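Local coordinates for glycerol uptake operon antiterminator-related protein (Thermotoga maritima, PDB 1VKF), which is of unknown function but, as a TIM-barrel relative of glycerol-3-phosphate responsive antiterminators, may act in transcriptional control of glycerol uptake, at residues A[16-21]-A[34-39]; A[61-66]-A[85-90]; A[94-99]-A[125-130]; A[106-111]-A[131-136]. All coordinates share one frame; numbering follows the deposited sequence. Where two conformers were deposited one is given.

Contacts 1, 2 and 4 are pairings of neighbouring parallel strands within one curled sheet, whereas contact 3 lies farther out, between a helix and the end of the next one. Contacts 1 and 2 adjoin through strands 34-41 and 58-62, and contacts 2 and 4 through strands 86-89 and 105-110. Contacts 1 and 2 are buried, contacts 3 and 4 partly so. Contact 1 is almost wholly apolar apart from its backbone bonds. Contact 2 adds a carboxylate grip beyond the paired strands, and contact 4 a salt bridge. Contact 3 combines a lysine bound to two carbonyls with apolar and CH-pi packing. Contacts 1 and 4 meet where Phe36 packs against Glu133, and contact 3 touches contact 4 at Leu107.

Contact 1: residues A[16-21]-A[34-39]; sequences GIIAAL and VVFLLK
Ile18 lays its CG2 methyl over one face of the Phe36 ring, a CH-pi contact in which CG2 stands 3.7 Å from the ring centroid and nearly above the centre. The first torsion of Ile18 sets this up: CG1 is anti to the carbonyl carbon (chi1 -69°), which turns CG2 anti to the backbone N. Ile18 CD1 lies 4.0 Å from Phe36 CZ. The same CG2 methyl also touches Val34 CG1 at 4.1 Å, the two side chains lying side by side and pointing the same way. Farther along, Ala20 CB meets Leu38 CD1 at 3.7 Å, and the Leu38 side chain comes close to a bound citrate.

Ala19, Leu21, Val35 and Leu37 occupy the other side of the sheet. Here the Leu21 and Val35 side chains cross at a slant, Leu21 CD1 lying 3.9 Å from Val35 CG1; that valine methyl is anti to its own backbone N (chi1 171°). Leu52 of helix 45-54 packs on both residues, while Trp182 covers Ala19 and Leu21.

The two strands run parallel, their axes 32° apart. Four backbone bonds alternate between them: Ala19 N to Val34 O, Phe36 N to Ala19 O, Leu21 N to Phe36 O and Leu38 N to Leu21 O. Before the first of these, a water bridges the strands, donating to Ile17 O and accepting from Val34 N. Neighbouring parallel strands, with Ala20 and Phe36 turned inward and the opposite face packed by helices 45-54 and 179-182, are the build of a TIM-barrel wall.

Contact 2: residues A[61-66]-A[85-90]; sequences VDMDFV and DGIITI
Gly86 O accepts from Val61 N at 3.0 Å, opening the parallel pairing of strands 58-62 and 86-89, neighbours in the TIM barrel. Ile87 directs CD1 to the selenium of Met63, a selenomethionine, with the CD1-SE distance 4.0 Å, and both side chains also pack on helix 73-82. Ile88 binds through both its backbone polar atoms. Its N donates to Val61 O from above the carbonyl plane, 43° out of it, while its O accepts from Met63 N at 3.2 Å as the first segment enters a 3-10 turn. Ile88 CB lies 3.9 Å from Asp62 CA.

From Thr89 on, the Asp64 carboxylate takes over from backbone pairing. Thr89 OG1 donates to Asp64 OD1 at 2.8 Å, meeting that oxygen on the syn side, and is itself bonded by Asn94 ND2 of the next helix. An Asx turn positions Asp64, its own N donating to Asp62 OD1 at 2.9 Å. At Ile90 the second carboxylate oxygen is gripped as well: Ile90 N reaches the syn lone pair of Asp64 OD2 over 2.8 Å, in a nearly straight bond (167°).

Contact 3: residues A[94-99]-A[125-130]; sequences NYVVAK and ETLGVD
Val96 and Leu127 mark the nearest approach of the two backbones, with their CA atoms 7.2 Å apart. The contact joins successive beta-alpha units on the outside of the TIM barrel: 94-99 lies within helix 92-100, while 125-130 holds the end of helix 114-127 and the turn leading to the next strand. Gly128 breaks the helical course with a positive phi of 69°, and the carbonyls of Leu127 and Gly128 both come within reach of the Lys99 side chain.

Lys99 exploits this turn. Its CG is anti to the backbone N (chi1 -178°) and the rest of the chain is extended, bringing NZ to two carbonyls at once. NZ donates to Gly128 O at 2.7 Å from above the carbonyl plane, and to Leu127 O at 3.0 Å in plane, on a lone pair. The ammonium charge would complement the partial negative charge at this helix end, and Asp130 OD2, 5.0 Å from NZ, may add to the field.

Deeper in, Val129 CG2 lies over a face of the Tyr95 ring, a CH-pi contact in which Val129 CG2 is 3.7 Å from Tyr95 CE2. Tyr95 OH lies 3.5 Å from Val129 CA. Leu107 of strand 105-110 packs on both residues. Toward the surface, Val96 and Leu127 cross at about a right angle, with Val96 CG2 4.0 Å from Leu127 CD2.

Contact 4: residues A[106-111]-A[131-136]; sequences VLRFFA and VVEVLP
Arg108 and Glu133 form a salt bridge side by side, with Arg108 NE 3.0 Å from Glu133 OE1. The hydrogen bond within it is weak, and the guanidinium and carboxylate planes stand 76° apart. Leu135 backs the guanidinium: its CD1 lies over the centre of one face, and its CD2 is 3.5 Å from Arg108 NH2. Leu135 CD1 also meets the edge of the Phe110 ring, 4.1 Å from Phe110 CD1. A bend at chi3 of Arg108 (125°) places NE beside the carboxylate, and Val106 CG1 packs on Glu133 CB at 3.9 Å. Arg108 also approaches a bound citrate, which may mark a pocket.

On the other side of the sheet, which carries Phe109, Val132 and Val134, Phe109 CB touches Val132 CG1 at 3.5 Å; just past the strand end, Ala111 CB meets Val134 CG1 at 3.8 Å. Backbone bonds of the parallel pairing hold this register, from Leu107 N to Val131 O through to Ala111 N to Leu135 O, with the one from Phe109 N to Glu133 O weak.

Helix 114-127 connects the two strands in a beta-alpha-beta crossover, and its Ile124 packs on Phe109 and Val132. Val143 of helix 140-144 covers Phe109, Ala111 and Val134, while strands 86-89 and 151-155 continue the barrel on either side.

Contact 1: residues A[16-21]-A[34-39]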
loop_
_atom_site.group_PDB
_atom_site.type_symbol
_atom_site.label_atom_id
_atom_site.label_comp_id
_atom_site.label_asym_id
_atom_site.label_seq_id
_atom_site.Cartn_x
_atom_site.Cartn_y
_atom_site.Cartn_z
ATOM N N GLY A 16 4.147 -12.089 -0.235
ATOM C CA GLY A 16 2.865 -12.779 -0.230
ATOM C C GLY A 16 1.666 -11.881 -0.190
ATOM O O GLY A 16 1.636 -10.833 -0.840
ATOM N N ILE A 17 0.632 -12.300 0.534
ATOM C CA ILE A 17 -0.587 -11.561 0.566
ATOM C C ILE A 17 -0.558 -10.543 1.729
ATOM O O ILE A 17 -0.174 -10.874 2.844
ATOM C CB ILE A 17 -1.743 -12.537 0.728
ATOM C CG1 ILE A 17 -1.758 -13.516 -0.456
ATOM C CG2 ILE A 17 -3.041 -11.810 0.869
ATOM C CD1 ILE A 17 -1.962 -12.875 -1.776
ATOM N N ILE A 18 -0.901 -9.320 1.393
ATOM C CA ILE A 18 -1.115 -8.185 2.316
ATOM C C ILE A 18 -2.619 -7.967 2.461
ATOM O O ILE A 18 -3.375 -7.986 1.472
ATOM C CB ILE A 18 -0.437 -6.900 1.751
ATOM C CG1 ILE A 18 1.036 -7.077 1.804
ATOM C CG2 ILE A 18 -0.900 -5.648 2.510
ATOM C CD1 ILE A 18 1.838 -6.045 1.007
ATOM N N ALA A 19 -3.079 -7.777 3.685
ATOM C CA ALA A 19 -4.502 -7.614 3.940
ATOM C C ALA A 19 -4.889 -6.158 3.763
ATOM O O ALA A 19 -4.486 -5.324 4.548
ATOM C CB ALA A 19 -4.872 -8.081 5.350
ATOM N N ALA A 20 -5.758 -5.919 2.795
ATOM C CA ALA A 20 -6.376 -4.602 2.571
ATOM C C ALA A 20 -7.712 -4.546 3.336
ATOM O O ALA A 20 -8.590 -5.446 3.197
ATOM C CB ALA A 20 -6.604 -4.380 1.084
ATOM N N LEU A 21 -7.879 -3.463 4.093
ATOM C CA LEU A 21 -9.070 -3.241 4.860
ATOM C C LEU A 21 -9.769 -1.981 4.393
ATOM O O LEU A 21 -9.175 -0.907 4.342
ATOM C CB LEU A 21 -8.745 -3.111 6.346
ATOM C CG LEU A 21 -8.345 -4.426 7.036
ATOM C CD1 LEU A 21 -8.256 -4.142 8.503
ATOM C CD2 LEU A 21 -9.307 -5.561 6.736
ATOM N N VAL A 34 0.902 -8.076 7.418
ATOM C CA VAL A 34 0.880 -6.684 6.997
ATOM C C VAL A 34 -0.558 -6.293 6.600
ATOM O O VAL A 34 -1.229 -7.000 5.826
ATOM C CB VAL A 34 1.833 -6.391 5.870
ATOM C CG1 VAL A 34 1.801 -4.905 5.464
ATOM C CG2 VAL A 34 3.250 -6.766 6.300
ATOM N N VAL A 35 -0.979 -5.112 7.037
ATOM C CA VAL A 35 -2.303 -4.614 6.738
ATOM C C VAL A 35 -2.153 -3.253 6.066
ATOM O O VAL A 35 -1.428 -2.399 6.572
ATOM C CB VAL A 35 -3.188 -4.441 8.019
ATOM C CG1 VAL A 35 -4.489 -3.715 7.720
ATOM C CG2 VAL A 35 -3.556 -5.779 8.628
ATOM N N PHE A 36 -2.880 -3.062 4.956
ATOM C CA PHE A 36 -3.052 -1.745 4.368
ATOM C C PHE A 36 -4.425 -1.246 4.705
ATOM O O PHE A 36 -5.412 -1.833 4.277
ATOM C CB PHE A 36 -2.860 -1.815 2.847
ATOM C CG PHE A 36 -1.457 -1.936 2.395
ATOM C CD1 PHE A 36 -0.404 -2.054 3.265
ATOM C CD2 PHE A 36 -1.188 -1.992 1.031
ATOM C CE1 PHE A 36 0.889 -2.106 2.784
ATOM C CE2 PHE A 36 0.090 -2.073 0.562
ATOM C CZ PHE A 36 1.119 -2.144 1.432
ATOM N N LEU A 37 -4.530 -0.207 5.537
ATOM C CA LEU A 37 -5.840 0.361 5.910
ATOM C C LEU A 37 -6.186 1.413 4.878
ATOM O O LEU A 37 -5.530 2.453 4.758
ATOM C CB LEU A 37 -5.744 1.006 7.292
ATOM C CG LEU A 37 -7.000 1.661 7.810
ATOM C CD1 LEU A 37 -8.163 0.717 7.864
ATOM C CD2 LEU A 37 -6.698 2.303 9.163
ATOM N N LEU A 38 -7.184 1.122 4.052
ATOM C CA LEU A 38 -7.416 1.902 2.856
ATOM C C LEU A 38 -8.477 2.985 2.999
ATOM O O LEU A 38 -8.612 3.822 2.086
ATOM C CB LEU A 38 -7.793 0.981 1.702
ATOM C CG LEU A 38 -6.674 -0.011 1.343
ATOM C CD1 LEU A 38 -7.133 -0.798 0.136
ATOM C CD2 LEU A 38 -5.345 0.668 1.048
ATOM N N LYS A 39 -9.168 3.004 4.127
ATOM C CA LYS A 39 -10.080 4.092 4.450
ATOM C C LYS A 39 -10.181 4.249 5.954
ATOM O O LYS A 39 -10.248 3.278 6.711
ATOM C CB LYS A 39 -11.476 3.784 3.870
ATOM C CG LYS A 39 -12.523 4.903 4.036
ATOM C CD LYS A 39 -13.905 4.492 3.483
ATOM C CE LYS A 39 -14.857 5.671 3.560
ATOM N NZ LYS A 39 -16.111 5.406 2.822
HETATM O O HOH W 1 1.488 -9.715 4.828
#

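Contact 2: residues A[61-66]-A[85-90]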
loop_
_atom_site.group_PDB
_atom_site.type_symbol
_atom_site.label_atom_id
_atom_site.label_comp_id
_atom_site.label_asym_id
_atom_site.label_seq_id
_atom_site.Cartn_x
_atom_site.Cartn_y
_atom_site.Cartn_z
ATOM N N VAL A 61 -1.116 3.074 6.236
ATOM C CA VAL A 61 -2.368 3.772 6.088
ATOM C C VAL A 61 -2.353 4.536 4.768
ATOM O O VAL A 61 -1.417 5.270 4.496
ATOM C CB VAL A 61 -2.568 4.812 7.209
ATOM C CG1 VAL A 61 -3.802 5.654 6.978
ATOM C CG2 VAL A 61 -2.689 4.074 8.519
ATOM N N ASP A 62 -3.390 4.393 3.972
ATOM C CA ASP A 62 -3.540 5.225 2.760
ATOM C C ASP A 62 -4.040 6.591 3.181
ATOM O O ASP A 62 -5.223 6.794 3.432
ATOM C CB ASP A 62 -4.526 4.621 1.767
ATOM C CG ASP A 62 -4.567 5.408 0.465
ATOM O OD1 ASP A 62 -4.187 6.588 0.467
ATOM O OD2 ASP A 62 -4.977 4.925 -0.617
HETATM N N MSE A 63 -3.110 7.501 3.339
HETATM C CA MSE A 63 -3.362 8.807 3.901
HETATM C C MSE A 63 -4.277 9.620 2.974
HETATM O O MSE A 63 -5.027 10.502 3.419
HETATM C CB MSE A 63 -2.069 9.498 4.260
HETATM C CG MSE A 63 -1.288 9.907 3.080
HETATM SE SE MSE A 63 0.331 10.870 3.585
HETATM C CE MSE A 63 -0.552 12.635 4.077
ATOM N N ASP A 64 -4.321 9.241 1.694
ATOM C CA ASP A 64 -5.174 9.968 0.764
ATOM C C ASP A 64 -6.651 9.695 0.964
ATOM O O ASP A 64 -7.476 10.436 0.418
ATOM C CB ASP A 64 -4.854 9.571 -0.684
ATOM C CG ASP A 64 -3.423 9.765 -1.082
ATOM O OD1 ASP A 64 -2.650 10.530 -0.464
ATOM O OD2 ASP A 64 -2.994 9.185 -2.127
ATOM N N PHE A 65 -6.999 8.653 1.723
ATOM C CA PHE A 65 -8.395 8.282 1.926
ATOM C C PHE A 65 -8.833 8.321 3.401
ATOM O O PHE A 65 -9.870 7.755 3.765
ATOM C CB PHE A 65 -8.660 6.931 1.249
ATOM C CG PHE A 65 -8.608 7.011 -0.261
ATOM C CD1 PHE A 65 -9.752 7.277 -1.003
ATOM C CD2 PHE A 65 -7.402 6.911 -0.924
ATOM C CE1 PHE A 65 -9.681 7.385 -2.403
ATOM C CE2 PHE A 65 -7.312 7.009 -2.290
ATOM C CZ PHE A 65 -8.462 7.256 -3.042
ATOM N N VAL A 66 -8.072 9.043 4.234
ATOM C CA VAL A 66 -8.459 9.292 5.627
ATOM C C VAL A 66 -9.335 10.556 5.551
ATOM O O VAL A 66 -8.822 11.675 5.267
ATOM C CB VAL A 66 -7.237 9.545 6.528
ATOM C CG1 VAL A 66 -7.661 9.897 7.932
ATOM C CG2 VAL A 66 -6.267 8.346 6.540
ATOM N N ASP A 85 2.566 2.420 11.005
ATOM C CA ASP A 85 3.920 2.074 10.704
ATOM C C ASP A 85 4.449 2.754 9.472
ATOM O O ASP A 85 5.673 2.897 9.291
ATOM C CB ASP A 85 4.078 0.564 10.599
ATOM C CG ASP A 85 3.771 -0.117 11.901
ATOM O OD1 ASP A 85 4.400 0.230 12.943
ATOM O OD2 ASP A 85 2.817 -0.909 12.010
ATOM N N GLY A 86 3.552 3.131 8.603
ATOM C CA GLY A 86 3.902 3.839 7.384
ATOM C C GLY A 86 2.682 4.355 6.642
ATOM O O GLY A 86 1.519 4.187 7.055
ATOM N N ILE A 87 2.950 5.011 5.514
ATOM C CA ILE A 87 1.916 5.561 4.720
ATOM C C ILE A 87 1.950 5.028 3.295
ATOM O O ILE A 87 2.974 4.645 2.789
ATOM C CB ILE A 87 1.917 7.101 4.718
ATOM C CG1 ILE A 87 3.167 7.664 4.087
ATOM C CG2 ILE A 87 1.760 7.674 6.165
ATOM C CD1 ILE A 87 3.008 8.045 2.689
ATOM N N ILE A 88 0.799 5.098 2.654
ATOM C CA ILE A 88 0.603 4.854 1.228
ATOM C C ILE A 88 -0.010 6.122 0.645
ATOM O O ILE A 88 -0.821 6.771 1.283
ATOM C CB ILE A 88 -0.426 3.739 1.030
ATOM C CG1 ILE A 88 0.093 2.402 1.576
ATOM C CG2 ILE A 88 -0.772 3.553 -0.447
ATOM C CD1 ILE A 88 -1.005 1.487 1.974
ATOM N N THR A 89 0.418 6.505 -0.540
ATOM C CA THR A 89 -0.105 7.709 -1.161
ATOM C C THR A 89 0.186 7.672 -2.670
ATOM O O THR A 89 1.117 7.005 -3.085
ATOM C CB THR A 89 0.586 8.976 -0.530
ATOM O OG1 THR A 89 0.023 10.169 -1.070
ATOM C CG2 THR A 89 2.066 9.066 -0.861
ATOM N N ILE A 90 -0.612 8.400 -3.425
ATOM C CA ILE A 90 -0.364 8.638 -4.873
ATOM C C ILE A 90 0.382 9.961 -5.106
ATOM O O ILE A 90 0.771 10.262 -6.232
ATOM C CB ILE A 90 -1.714 8.594 -5.652
ATOM C CG1 ILE A 90 -1.522 8.509 -7.194
ATOM C CG2 ILE A 90 -2.588 9.814 -5.395
ATOM C CD1 ILE A 90 -1.078 7.236 -7.671
#

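Contact 3: residues A[94-99]-A[125-130]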
loop_
_atom_site.group_PDB
_atom_site.type_symbol
_atom_site.label_atom_id
_atom_site.label_comp_id
_atom_site.label_asym_id
_atom_site.label_seq_id
_atom_site.Cartn_x
_atom_site.Cartn_y
_atom_site.Cartn_z
ATOM N N ASN A 94 3.873 13.915 -0.784
ATOM C CA ASN A 94 3.665 13.216 0.491
ATOM C C ASN A 94 4.764 12.179 0.657
ATOM O O ASN A 94 5.317 11.993 1.738
ATOM C CB ASN A 94 2.326 12.482 0.530
ATOM C CG ASN A 94 1.127 13.393 0.830
ATOM O OD1 ASN A 94 1.294 14.505 1.337
ATOM N ND2 ASN A 94 -0.101 12.900 0.519
ATOM N N TYR A 95 5.090 11.478 -0.438
ATOM C CA TYR A 95 6.121 10.457 -0.398
ATOM C C TYR A 95 7.475 11.062 0.017
ATOM O O TYR A 95 8.099 10.551 0.946
ATOM C CB TYR A 95 6.246 9.759 -1.775
ATOM C CG TYR A 95 7.278 8.668 -1.740
ATOM C CD1 TYR A 95 6.924 7.410 -1.336
ATOM C CD2 TYR A 95 8.604 8.917 -2.025
ATOM C CE1 TYR A 95 7.796 6.411 -1.247
ATOM C CE2 TYR A 95 9.549 7.885 -1.914
ATOM C CZ TYR A 95 9.095 6.634 -1.491
ATOM O OH TYR A 95 9.895 5.530 -1.393
ATOM N N VAL A 96 7.885 12.164 -0.620
ATOM C CA VAL A 96 9.193 12.771 -0.341
ATOM C C VAL A 96 9.226 13.251 1.124
ATOM O O VAL A 96 10.219 13.081 1.821
ATOM C CB VAL A 96 9.568 13.952 -1.318
ATOM C CG1 VAL A 96 10.884 14.595 -0.929
ATOM C CG2 VAL A 96 9.696 13.442 -2.745
ATOM N N VAL A 97 8.139 13.829 1.593
ATOM C CA VAL A 97 8.113 14.387 2.917
ATOM C C VAL A 97 8.165 13.235 3.936
ATOM O O VAL A 97 8.802 13.339 4.966
ATOM C CB VAL A 97 6.846 15.297 3.121
ATOM C CG1 VAL A 97 6.702 15.679 4.579
ATOM C CG2 VAL A 97 6.955 16.541 2.290
ATOM N N ALA A 98 7.454 12.141 3.671
ATOM C CA ALA A 98 7.481 10.994 4.567
ATOM C C ALA A 98 8.911 10.523 4.690
ATOM O O ALA A 98 9.399 10.378 5.774
ATOM C CB ALA A 98 6.607 9.896 4.078
ATOM N N LYS A 99 9.550 10.305 3.559
ATOM C CA LYS A 99 10.928 9.819 3.508
ATOM C C LYS A 99 11.903 10.733 4.269
ATOM O O LYS A 99 12.725 10.254 5.032
ATOM C CB LYS A 99 11.339 9.675 2.037
ATOM C CG LYS A 99 12.731 9.122 1.813
ATOM C CD LYS A 99 13.077 9.207 0.321
ATOM C CE LYS A 99 14.201 8.280 -0.097
ATOM N NZ LYS A 99 14.094 8.073 -1.560
ATOM N N GLU A 125 12.578 6.701 -10.322
ATOM C CA GLU A 125 14.028 6.768 -10.369
ATOM C C GLU A 125 14.498 8.111 -9.798
ATOM O O GLU A 125 15.439 8.159 -9.022
ATOM C CB GLU A 125 14.496 6.498 -11.802
ATOM C CG GLU A 125 14.162 5.059 -12.183
ATOM C CD GLU A 125 14.662 4.628 -13.542
ATOM O OE1 GLU A 125 14.708 5.472 -14.453
ATOM O OE2 GLU A 125 14.968 3.416 -13.693
ATOM N N THR A 126 13.792 9.180 -10.119
ATOM C CA THR A 126 14.181 10.524 -9.690
ATOM C C THR A 126 14.022 10.748 -8.198
ATOM O O THR A 126 14.858 11.383 -7.570
ATOM C CB THR A 126 13.367 11.574 -10.453
ATOM O OG1 THR A 126 13.634 11.435 -11.853
ATOM C CG2 THR A 126 13.881 12.986 -10.135
ATOM N N LEU A 127 12.944 10.225 -7.629
ATOM C CA LEU A 127 12.657 10.392 -6.218
ATOM C C LEU A 127 13.275 9.296 -5.325
ATOM O O LEU A 127 13.204 9.396 -4.112
ATOM C CB LEU A 127 11.142 10.420 -6.025
ATOM C CG LEU A 127 10.381 11.514 -6.781
ATOM C CD1 LEU A 127 8.899 11.425 -6.462
ATOM C CD2 LEU A 127 10.952 12.907 -6.484
ATOM N N GLY A 128 13.843 8.254 -5.909
ATOM C CA GLY A 128 14.401 7.156 -5.137
ATOM C C GLY A 128 13.348 6.309 -4.428
ATOM O O GLY A 128 13.436 6.069 -3.228
ATOM N N VAL A 129 12.340 5.857 -5.158
ATOM C CA VAL A 129 11.263 5.083 -4.554
ATOM C C VAL A 129 11.625 3.601 -4.460
ATOM O O VAL A 129 11.815 2.938 -5.472
ATOM C CB VAL A 129 9.986 5.241 -5.356
ATOM C CG1 VAL A 129 8.893 4.387 -4.771
ATOM C CG2 VAL A 129 9.591 6.711 -5.451
ATOM N N ASP A 130 11.697 3.078 -3.245
ATOM C CA ASP A 130 12.105 1.693 -3.027
ATOM C C ASP A 130 10.916 0.725 -3.190
ATOM O O ASP A 130 11.098 -0.396 -3.605
ATOM C CB ASP A 130 12.626 1.519 -1.599
ATOM C CG ASP A 130 13.723 2.511 -1.241
ATOM O OD1 ASP A 130 14.709 2.598 -2.006
ATOM O OD2 ASP A 130 13.666 3.243 -0.212
#

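Contact 4: residues A[106-111]-A[131-136]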
loop_
_atom_site.group_PDB
_atom_site.type_symbol
_atom_site.label_atom_id
_atom_site.label_comp_id
_atom_site.label_asym_id
_atom_site.label_seq_id
_atom_site.Cartn_x
_atom_site.Cartn_y
_atom_site.Cartn_z
ATOM N N VAL A 106 4.872 3.964 0.819
ATOM C CA VAL A 106 4.637 3.274 -0.411
ATOM C C VAL A 106 3.989 4.248 -1.389
ATOM O O VAL A 106 2.987 4.865 -1.057
ATOM C CB VAL A 106 3.716 2.059 -0.207
ATOM C CG1 VAL A 106 3.487 1.355 -1.498
ATOM C CG2 VAL A 106 4.362 1.102 0.800
ATOM N N LEU A 107 4.531 4.334 -2.607
ATOM C CA LEU A 107 3.982 5.190 -3.646
ATOM C C LEU A 107 3.135 4.351 -4.574
ATOM O O LEU A 107 3.616 3.352 -5.118
ATOM C CB LEU A 107 5.065 5.891 -4.455
ATOM C CG LEU A 107 4.524 6.874 -5.526
ATOM C CD1 LEU A 107 3.907 8.100 -4.933
ATOM C CD2 LEU A 107 5.666 7.275 -6.465
ATOM N N ARG A 108 1.879 4.747 -4.728
ATOM C CA ARG A 108 0.977 4.119 -5.701
ATOM C C ARG A 108 1.331 4.542 -7.126
ATOM O O ARG A 108 1.823 5.656 -7.357
ATOM C CB ARG A 108 -0.462 4.474 -5.425
ATOM C CG ARG A 108 -1.038 3.978 -4.113
ATOM C CD ARG A 108 -2.556 4.238 -3.990
ATOM N NE ARG A 108 -3.235 2.989 -3.719
ATOM C CZ ARG A 108 -4.385 2.576 -4.244
ATOM N NH1 ARG A 108 -5.070 3.339 -5.067
ATOM N NH2 ARG A 108 -4.863 1.373 -3.898
ATOM N N PHE A 109 1.070 3.634 -8.075
ATOM C CA PHE A 109 1.480 3.752 -9.464
ATOM C C PHE A 109 0.307 3.163 -10.284
ATOM O O PHE A 109 0.010 1.970 -10.199
ATOM C CB PHE A 109 2.779 2.959 -9.609
ATOM C CG PHE A 109 3.408 2.956 -10.981
ATOM C CD1 PHE A 109 2.697 3.197 -12.135
ATOM C CD2 PHE A 109 4.764 2.736 -11.089
ATOM C CE1 PHE A 109 3.326 3.204 -13.362
ATOM C CE2 PHE A 109 5.409 2.750 -12.327
ATOM C CZ PHE A 109 4.684 2.972 -13.452
ATOM N N PHE A 110 -0.395 4.018 -11.057
ATOM C CA PHE A 110 -1.515 3.581 -11.853
ATOM C C PHE A 110 -0.951 3.240 -13.269
ATOM O O PHE A 110 -0.659 4.148 -14.075
ATOM C CB PHE A 110 -2.546 4.711 -11.983
ATOM C CG PHE A 110 -3.235 5.110 -10.696
ATOM C CD1 PHE A 110 -3.286 4.272 -9.586
ATOM C CD2 PHE A 110 -3.903 6.340 -10.631
ATOM C CE1 PHE A 110 -3.957 4.674 -8.422
ATOM C CE2 PHE A 110 -4.565 6.725 -9.462
ATOM C CZ PHE A 110 -4.577 5.899 -8.375
ATOM N N ALA A 111 -0.800 1.951 -13.554
ATOM C CA ALA A 111 -0.127 1.471 -14.775
ATOM C C ALA A 111 -1.176 1.287 -15.895
ATOM O O ALA A 111 -1.631 0.170 -16.210
ATOM C CB ALA A 111 0.660 0.207 -14.475
ATOM N N VAL A 131 9.743 1.187 -2.769
ATOM C CA VAL A 131 8.512 0.360 -2.673
ATOM C C VAL A 131 7.336 1.023 -3.396
ATOM O O VAL A 131 6.917 2.147 -3.093
ATOM C CB VAL A 131 8.104 0.053 -1.217
ATOM C CG1 VAL A 131 6.895 -0.907 -1.167
ATOM C CG2 VAL A 131 9.290 -0.556 -0.454
ATOM N N VAL A 132 6.846 0.325 -4.404
ATOM C CA VAL A 132 5.806 0.854 -5.260
ATOM C C VAL A 132 4.630 -0.126 -5.271
ATOM O O VAL A 132 4.861 -1.327 -5.363
ATOM C CB VAL A 132 6.310 1.007 -6.738
ATOM C CG1 VAL A 132 5.225 1.608 -7.565
ATOM C CG2 VAL A 132 7.546 1.854 -6.814
ATOM N N GLU A 133 3.412 0.384 -5.188
ATOM C CA GLU A 133 2.189 -0.389 -5.392
ATOM C C GLU A 133 1.621 -0.109 -6.771
ATOM O O GLU A 133 1.218 1.013 -7.075
ATOM C CB GLU A 133 1.161 -0.110 -4.312
ATOM C CG GLU A 133 -0.103 -0.994 -4.409
ATOM C CD GLU A 133 -1.104 -0.669 -3.326
ATOM O OE1 GLU A 133 -1.620 0.451 -3.348
ATOM O OE2 GLU A 133 -1.379 -1.556 -2.508
ATOM N N VAL A 134 1.592 -1.142 -7.582
ATOM C CA VAL A 134 1.146 -1.021 -8.986
ATOM C C VAL A 134 -0.256 -1.552 -9.128
ATOM O O VAL A 134 -0.550 -2.689 -8.757
ATOM C CB VAL A 134 2.071 -1.755 -9.931
ATOM C CG1 VAL A 134 1.518 -1.692 -11.357
ATOM C CG2 VAL A 134 3.489 -1.198 -9.841
ATOM N N LEU A 135 -1.116 -0.735 -9.731
ATOM C CA LEU A 135 -2.502 -1.087 -10.000
ATOM C C LEU A 135 -2.827 -0.936 -11.506
ATOM O O LEU A 135 -2.283 -0.028 -12.148
ATOM C CB LEU A 135 -3.460 -0.204 -9.220
ATOM C CG LEU A 135 -3.276 -0.136 -7.687
ATOM C CD1 LEU A 135 -2.439 1.019 -7.287
ATOM C CD2 LEU A 135 -4.679 -0.058 -7.081
ATOM N N PRO A 136 -3.687 -1.794 -12.056
ATOM C CA PRO A 136 -4.228 -2.990 -11.383
ATOM C C PRO A 136 -3.175 -4.109 -11.343
ATOM O O PRO A 136 -2.083 -4.031 -11.948
ATOM C CB PRO A 136 -5.389 -3.399 -12.284
ATOM C CG PRO A 136 -4.916 -2.970 -13.700
ATOM C CD PRO A 136 -4.146 -1.721 -13.451
#